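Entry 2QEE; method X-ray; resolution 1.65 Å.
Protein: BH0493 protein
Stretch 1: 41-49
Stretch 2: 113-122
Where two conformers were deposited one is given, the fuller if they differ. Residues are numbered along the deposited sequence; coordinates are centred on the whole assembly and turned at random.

Stretch 1 (41-49) LWDIDELLT
Stretch 2 (113-122) DLQVYREYFA

Residues 41-49 and 113-122 of BH0493 protein each lead from a loop into a helix, and the two helices pack at a steep angle. Leu41 and Trp42 are extended (phi/psi -88/134° and -158/159°), Asp43 turns sharply with a positive phi (106/169°), and residues 44-48 form a short helix that Thr49 leaves (-102/10°). A helix begins at Leu114, with phi near -60° and psi near -37° along most of its length. The helix axes approach to 10.5 Å, and their N-to-C directions differ by 119°. The first turn of the short helix lies nearest the longer one: the CA atoms of Asp43 and Phe121 are 6.0 Å apart, those of Ile44 and Arg118 6.4 Å.

Both helices are capped by aspartate. Asp43 (chi1 82°) accepts from Glu46 N through OD1 at 2.9 Å, while Asp113 (chi1 t) accepts from Val116 N through OD1 at 3.2 Å.

The principal bump is Ile44 (chi1 t, chi2 p). Its side chain points toward stretch 2 and enters a hollow formed by Leu114, Tyr117, Arg118 and Phe121, residues spaced so that they line one side of the helix. Ile44 CG1 meets Leu114 CD1 at 3.7 Å, Ile44 CG2 rests 3.6 Å from the aliphatic Arg118 CG, and Ile44 CB lies 3.7 Å from Phe121 CE2. One turn later, Leu48 (m, t) extends the apolar patch, its CD1 3.8 Å from Leu114 CD1; Leu114 adopts t, p.

Phe121 (chi1 m, chi2 -92°) fills the space beside the capping turn. Asp43 CA sits over one face of its ring, 3.9 Å from the Phe121 ring centroid and 27° off the normal, a CH-pi contact that brings backbone and aromatic surface close together. Ile44 N lies over the same face and has no hydrogen-bond partner in the model. Trp42 (chi1 p, chi2 -80°) closes this end: CZ3 packs 4.0 Å from Phe121 CB, and CH2 comes within 3.6 Å of Phe121 O, which lies oblique to the indole.

A salt bridge flanks the apolar knob. Asp45 (chi1 m) and Arg118 (chi1 m, chi2 t, chi3 t, chi4 149°) both start sideways, but their ends converge. Asp45 OD1 lies at the guanidinium edge, accepting from Arg118 NE at 2.8 Å and from Arg118 NH2 at 2.9 Å. Arg118 NH1 donates to Gln115 OE1 at 2.6 Å, so the same side chain carries the salt bridge at its end and, at CG, part of the wall against Ile44.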

ATOM      1  N   LEU C  41      -6.633   0.636  34.375  1.00 19.20           N
ATOM      2  CA  LEU C  41      -6.740  -0.815  34.198  1.00 21.22           C
ATOM      3  C   LEU C  41      -5.366  -1.437  34.183  1.00 20.24           C
ATOM      4  O   LEU C  41      -4.463  -0.919  33.508  1.00 20.58           O
ATOM      5  CB  LEU C  41      -7.452  -1.169  32.869  1.00 20.05           C
ATOM      6  CG  LEU C  41      -8.864  -0.558  32.740  1.00 23.71           C
ATOM      7  CD1 LEU C  41      -9.487  -0.983  31.420  1.00 19.98           C
ATOM      8  CD2 LEU C  41      -9.803  -1.001  33.939  1.00 22.41           C
ATOM      9  N   TRP C  42      -5.200  -2.533  34.913  1.00 19.35           N
ATOM     10  CA  TRP C  42      -3.951  -3.302  34.929  1.00 20.25           C
ATOM     11  C   TRP C  42      -4.126  -4.716  35.377  1.00 21.72           C
ATOM     12  O   TRP C  42      -5.100  -5.031  36.060  1.00 22.41           O
ATOM     13  CB  TRP C  42      -2.859  -2.662  35.770  1.00 20.11           C
ATOM     14  CG  TRP C  42      -3.114  -2.450  37.275  1.00 22.33           C
ATOM     15  CD1 TRP C  42      -3.835  -1.447  37.852  1.00 23.65           C
ATOM     16  CD2 TRP C  42      -2.533  -3.204  38.350  1.00 20.06           C
ATOM     17  NE1 TRP C  42      -3.778  -1.553  39.257  1.00 22.31           N
ATOM     18  CE2 TRP C  42      -2.998  -2.632  39.577  1.00 20.81           C
ATOM     19  CE3 TRP C  42      -1.691  -4.322  38.405  1.00 20.47           C
ATOM     20  CZ2 TRP C  42      -2.601  -3.125  40.832  1.00 22.45           C
ATOM     21  CZ3 TRP C  42      -1.329  -4.856  39.670  1.00 23.44           C
ATOM     22  CH2 TRP C  42      -1.790  -4.241  40.865  1.00 24.35           C
ATOM     23  N   ASP C  43      -3.145  -5.535  34.994  1.00 18.33           N
ATOM     24  CA  ASP C  43      -2.982  -6.971  35.266  1.00 18.05           C
ATOM     25  C   ASP C  43      -3.244  -7.881  34.104  1.00 19.05           C
ATOM     26  O   ASP C  43      -3.798  -7.443  33.089  1.00 18.99           O
ATOM     27  CB  ASP C  43      -3.672  -7.475  36.564  1.00 17.47           C
ATOM     28  CG  ASP C  43      -5.161  -7.763  36.408  1.00 29.53           C
ATOM     29  OD1 ASP C  43      -5.715  -7.957  35.292  1.00 19.73           O
ATOM     30  OD2 ASP C  43      -5.817  -7.802  37.479  1.00 24.14           O
ATOM     31  N   ILE C  44      -2.877  -9.145  34.262  1.00 19.01           N
ATOM     32  CA  ILE C  44      -2.967 -10.131  33.136  1.00 18.28           C
ATOM     33  C   ILE C  44      -4.400 -10.379  32.642  1.00 19.51           C
ATOM     34  O   ILE C  44      -4.622 -10.632  31.441  1.00 19.23           O
ATOM     35  CB  ILE C  44      -2.240 -11.434  33.482  1.00 17.79           C
ATOM     36  CG1 ILE C  44      -2.178 -12.435  32.322  1.00 21.30           C
ATOM     37  CG2 ILE C  44      -2.926 -12.106  34.740  1.00 17.54           C
ATOM     38  CD1 ILE C  44      -1.513 -11.920  31.012  1.00 22.77           C
ATOM     39  N   ASP C  45      -5.380 -10.405  33.550  1.00 20.10           N
ATOM     40  CA  ASP C  45      -6.765 -10.530  33.125  1.00 19.56           C
ATOM     41  C   ASP C  45      -7.232  -9.356  32.282  1.00 17.22           C
ATOM     42  O   ASP C  45      -7.974  -9.556  31.313  1.00 18.90           O
ATOM     43  CB  ASP C  45      -7.671 -10.677  34.358  1.00 20.24           C
ATOM     44  CG  ASP C  45      -7.554 -12.053  35.005  1.00 27.33           C
ATOM     45  OD1 ASP C  45      -6.997 -12.991  34.413  1.00 25.81           O
ATOM     46  OD2 ASP C  45      -8.056 -12.210  36.128  1.00 36.40           O
ATOM     47  N   GLU C  46      -6.777  -8.147  32.600  1.00 16.58           N
ATOM     48  CA  GLU C  46      -7.106  -6.972  31.812  1.00 18.44           C
ATOM     49  C   GLU C  46      -6.363  -7.035  30.440  1.00 17.75           C
ATOM     50  O   GLU C  46      -6.954  -6.732  29.429  1.00 18.56           O
ATOM     51  CB  GLU C  46      -6.692  -5.745  32.562  1.00 21.10           C
ATOM     52  CG  GLU C  46      -7.546  -5.544  33.864  1.00 23.10           C
ATOM     53  CD  GLU C  46      -8.972  -5.082  33.598  1.00 30.20           C
ATOM     54  OE1 GLU C  46      -9.387  -4.839  32.423  1.00 25.35           O
ATOM     55  OE2 GLU C  46      -9.693  -4.924  34.608  1.00 28.88           O
ATOM     56  N   LEU C  47      -5.090  -7.426  30.465  1.00 18.54           N
ATOM     57  CA  LEU C  47      -4.326  -7.649  29.206  1.00 16.03           C
ATOM     58  C   LEU C  47      -5.054  -8.602  28.272  1.00 17.98           C
ATOM     59  O   LEU C  47      -5.233  -8.332  27.107  1.00 18.73           O
ATOM     60  CB  LEU C  47      -2.925  -8.205  29.464  1.00 15.93           C
ATOM     61  CG  LEU C  47      -1.909  -7.202  30.006  1.00 17.43           C
ATOM     62  CD1 LEU C  47      -0.584  -7.919  30.395  1.00 20.63           C
ATOM     63  CD2 LEU C  47      -1.639  -6.085  28.959  1.00 20.64           C
ATOM     64  N   LEU C  48      -5.489  -9.742  28.814  1.00 16.70           N
ATOM     65  CA  LEU C  48      -6.151 -10.752  28.017  1.00 17.59           C
ATOM     66  C   LEU C  48      -7.544 -10.358  27.521  1.00 17.86           C
ATOM     67  O   LEU C  48      -7.992 -10.844  26.492  1.00 20.27           O
ATOM     68  CB  LEU C  48      -6.223 -12.038  28.844  1.00 17.24           C
ATOM     69  CG  LEU C  48      -4.900 -12.818  28.856  1.00 14.34           C
ATOM     70  CD1 LEU C  48      -4.989 -13.957  29.924  1.00 15.87           C
ATOM     71  CD2 LEU C  48      -4.471 -13.441  27.481  1.00 15.99           C
ATOM     72  N   THR C  49      -8.230  -9.470  28.243  1.00 18.61           N
ATOM     73  CA  THR C  49      -9.596  -9.092  27.837  1.00 19.57           C
ATOM     74  C   THR C  49      -9.654  -7.724  27.127  1.00 20.12           C
ATOM     75  O   THR C  49     -10.738  -7.173  26.896  1.00 22.90           O
ATOM     76  CB  THR C  49     -10.549  -9.160  29.057  1.00 19.32           C
ATOM     77  OG1 THR C  49     -10.030  -8.294  30.069  1.00 21.37           O
ATOM     78  CG2 THR C  49     -10.609 -10.563  29.595  1.00 21.58           C
ATOM     79  N   ASP C 113       1.639 -20.818  32.742  1.00 23.29           N
ATOM     80  CA  ASP C 113       0.932 -20.966  34.034  1.00 24.37           C
ATOM     81  C   ASP C 113       0.208 -19.687  34.410  1.00 21.87           C
ATOM     82  O   ASP C 113       0.715 -18.872  35.158  1.00 22.07           O
ATOM     83  CB  ASP C 113       1.940 -21.391  35.102  1.00 25.96           C
ATOM     84  CG  ASP C 113       1.274 -21.902  36.376  1.00 34.70           C
ATOM     85  OD1 ASP C 113       0.075 -21.644  36.590  1.00 29.37           O
ATOM     86  OD2 ASP C 113       1.993 -22.541  37.168  1.00 31.86           O
ATOM     87  N   LEU C 114      -1.009 -19.532  33.891  1.00 23.82           N
ATOM     88  CA  LEU C 114      -1.794 -18.333  34.072  1.00 24.26           C
ATOM     89  C   LEU C 114      -2.108 -18.094  35.573  1.00 25.44           C
ATOM     90  O   LEU C 114      -2.140 -16.950  36.026  1.00 24.38           O
ATOM     91  CB  LEU C 114      -3.053 -18.403  33.204  1.00 24.96           C
ATOM     92  CG  LEU C 114      -4.006 -17.234  33.112  1.00 27.35           C
ATOM     93  CD1 LEU C 114      -3.343 -15.930  32.661  1.00 28.87           C
ATOM     94  CD2 LEU C 114      -5.227 -17.589  32.205  1.00 24.74           C
ATOM     95  N   GLN C 115      -2.324 -19.176  36.326  1.00 25.59           N
ATOM     96  CA  GLN C 115      -2.569 -19.001  37.760  0.50 26.05           C
ATOM     97  C   GLN C 115      -1.351 -18.417  38.458  1.00 25.89           C
ATOM     98  O   GLN C 115      -1.512 -17.511  39.291  1.00 27.00           O
ATOM     99  CB  GLN C 115      -3.059 -20.288  38.440  0.50 27.40           C
ATOM    100  CG  GLN C 115      -4.524 -20.600  38.164  0.50 28.41           C
ATOM    101  CD  GLN C 115      -5.485 -19.413  38.399  0.50 33.74           C
ATOM    102  OE1 GLN C 115      -6.127 -18.953  37.469  0.50 26.34           O
ATOM    103  NE2 GLN C 115      -5.579 -18.927  39.649  0.50 26.90           N
ATOM    104  N   VAL C 116      -0.157 -18.855  38.099  1.00 26.37           N
ATOM    105  CA  VAL C 116       1.066 -18.222  38.639  1.00 26.45           C
ATOM    106  C   VAL C 116       1.220 -16.756  38.209  1.00 26.12           C
ATOM    107  O   VAL C 116       1.596 -15.906  39.017  1.00 24.76           O
ATOM    108  CB  VAL C 116       2.303 -19.092  38.386  1.00 27.58           C
ATOM    109  CG1 VAL C 116       3.613 -18.334  38.629  1.00 28.51           C
ATOM    110  CG2 VAL C 116       2.224 -20.368  39.282  1.00 29.31           C
ATOM    111  N   TYR C 117       0.824 -16.431  36.960  1.00 23.61           N
ATOM    112  CA  TYR C 117       0.904 -15.041  36.512  1.00 20.61           C
ATOM    113  C   TYR C 117      -0.007 -14.130  37.335  1.00 19.70           C
ATOM    114  O   TYR C 117       0.381 -13.027  37.752  1.00 20.84           O
ATOM    115  CB  TYR C 117       0.624 -14.900  34.974  1.00 19.99           C
ATOM    116  CG  TYR C 117       1.387 -15.851  34.042  1.00 23.21           C
ATOM    117  CD1 TYR C 117       2.673 -16.338  34.363  1.00 21.14           C
ATOM    118  CD2 TYR C 117       0.813 -16.244  32.794  1.00 17.83           C
ATOM    119  CE1 TYR C 117       3.352 -17.213  33.490  1.00 20.03           C
ATOM    120  CE2 TYR C 117       1.460 -17.097  31.942  1.00 17.25           C
ATOM    121  CZ  TYR C 117       2.744 -17.576  32.286  1.00 18.68           C
ATOM    122  OH  TYR C 117       3.403 -18.461  31.475  1.00 19.27           O
ATOM    123  N   ARG C 118      -1.209 -14.609  37.610  1.00 21.78           N
ATOM    124  CA  ARG C 118      -2.173 -13.834  38.342  1.00 23.01           C
ATOM    125  C   ARG C 118      -1.654 -13.541  39.740  1.00 23.10           C
ATOM    126  O   ARG C 118      -1.859 -12.434  40.246  1.00 22.48           O
ATOM    127  CB  ARG C 118      -3.511 -14.566  38.401  1.00 23.08           C
ATOM    128  CG  ARG C 118      -4.290 -14.527  37.086  1.00 19.97           C
ATOM    129  CD  ARG C 118      -5.434 -15.545  37.039  1.00 25.12           C
ATOM    130  NE  ARG C 118      -6.261 -15.278  35.844  1.00 23.17           N
ATOM    131  CZ  ARG C 118      -6.928 -16.200  35.149  1.00 25.22           C
ATOM    132  NH1 ARG C 118      -6.938 -17.475  35.533  1.00 24.26           N
ATOM    133  NH2 ARG C 118      -7.625 -15.820  34.076  1.00 22.62           N
ATOM    134  N   GLU C 119      -0.951 -14.506  40.328  1.00 24.71           N
ATOM    135  CA  GLU C 119      -0.388 -14.310  41.697  1.00 26.44           C
ATOM    136  C   GLU C 119       0.536 -13.096  41.801  1.00 28.03           C
ATOM    137  O   GLU C 119       0.563 -12.418  42.819  1.00 28.79           O
ATOM    138  CB  GLU C 119       0.333 -15.562  42.203  1.00 25.74           C
ATOM    139  CG  GLU C 119      -0.554 -16.806  42.403  1.00 45.39           C
ATOM    140  CD  GLU C 119       0.246 -18.101  42.678  1.00 28.25           C
ATOM    141  OE1 GLU C 119      -0.389 -19.180  42.721  1.00 45.97           O
ATOM    142  OE2 GLU C 119       1.486 -18.050  42.846  1.00 45.47           O
ATOM    143  N   TYR C 120       1.281 -12.811  40.730  1.00 25.75           N
ATOM    144  CA  TYR C 120       2.181 -11.690  40.694  1.00 23.71           C
ATOM    145  C   TYR C 120       1.447 -10.396  40.968  1.00 22.87           C
ATOM    146  O   TYR C 120       1.912  -9.536  41.726  1.00 23.60           O
ATOM    147  CB  TYR C 120       2.902 -11.644  39.320  1.00 23.17           C
ATOM    148  CG  TYR C 120       3.742 -10.389  39.092  1.00 20.21           C
ATOM    149  CD1 TYR C 120       5.108 -10.363  39.369  1.00 19.13           C
ATOM    150  CD2 TYR C 120       3.158  -9.228  38.594  1.00 23.28           C
ATOM    151  CE1 TYR C 120       5.866  -9.167  39.160  1.00 21.62           C
ATOM    152  CE2 TYR C 120       3.883  -8.067  38.391  1.00 22.85           C
ATOM    153  CZ  TYR C 120       5.241  -8.058  38.654  1.00 21.12           C
ATOM    154  OH  TYR C 120       5.894  -6.869  38.439  1.00 23.76           O
ATOM    155  N   PHE C 121       0.296 -10.231  40.337  1.00 23.80           N
ATOM    156  CA  PHE C 121      -0.407  -8.936  40.370  1.00 24.75           C
ATOM    157  C   PHE C 121      -1.228  -8.758  41.658  1.00 26.35           C
ATOM    158  O   PHE C 121      -1.444  -7.623  42.098  1.00 26.50           O
ATOM    159  CB  PHE C 121      -1.342  -8.789  39.149  1.00 24.70           C
ATOM    160  CG  PHE C 121      -0.631  -8.940  37.819  1.00 20.47           C
ATOM    161  CD1 PHE C 121      -0.123  -7.821  37.150  1.00 23.43           C
ATOM    162  CD2 PHE C 121      -0.476 -10.195  37.241  1.00 25.19           C
ATOM    163  CE1 PHE C 121       0.540  -7.964  35.919  1.00 24.70           C
ATOM    164  CE2 PHE C 121       0.189 -10.349  36.008  1.00 22.71           C
ATOM    165  CZ  PHE C 121       0.680  -9.253  35.340  1.00 22.45           C
ATOM    166  N   ALA C 122      -1.668  -9.888  42.210  1.00 28.36           N
ATOM    167  CA  ALA C 122      -2.489  -9.948  43.431  1.00 32.63           C
ATOM    168  C   ALA C 122      -1.740  -9.330  44.590  1.00 36.58           C
ATOM    169  O   ALA C 122      -2.360  -8.771  45.500  1.00 38.86           O
ATOM    170  CB  ALA C 122      -2.859 -11.386  43.765  1.00 31.84           C
TER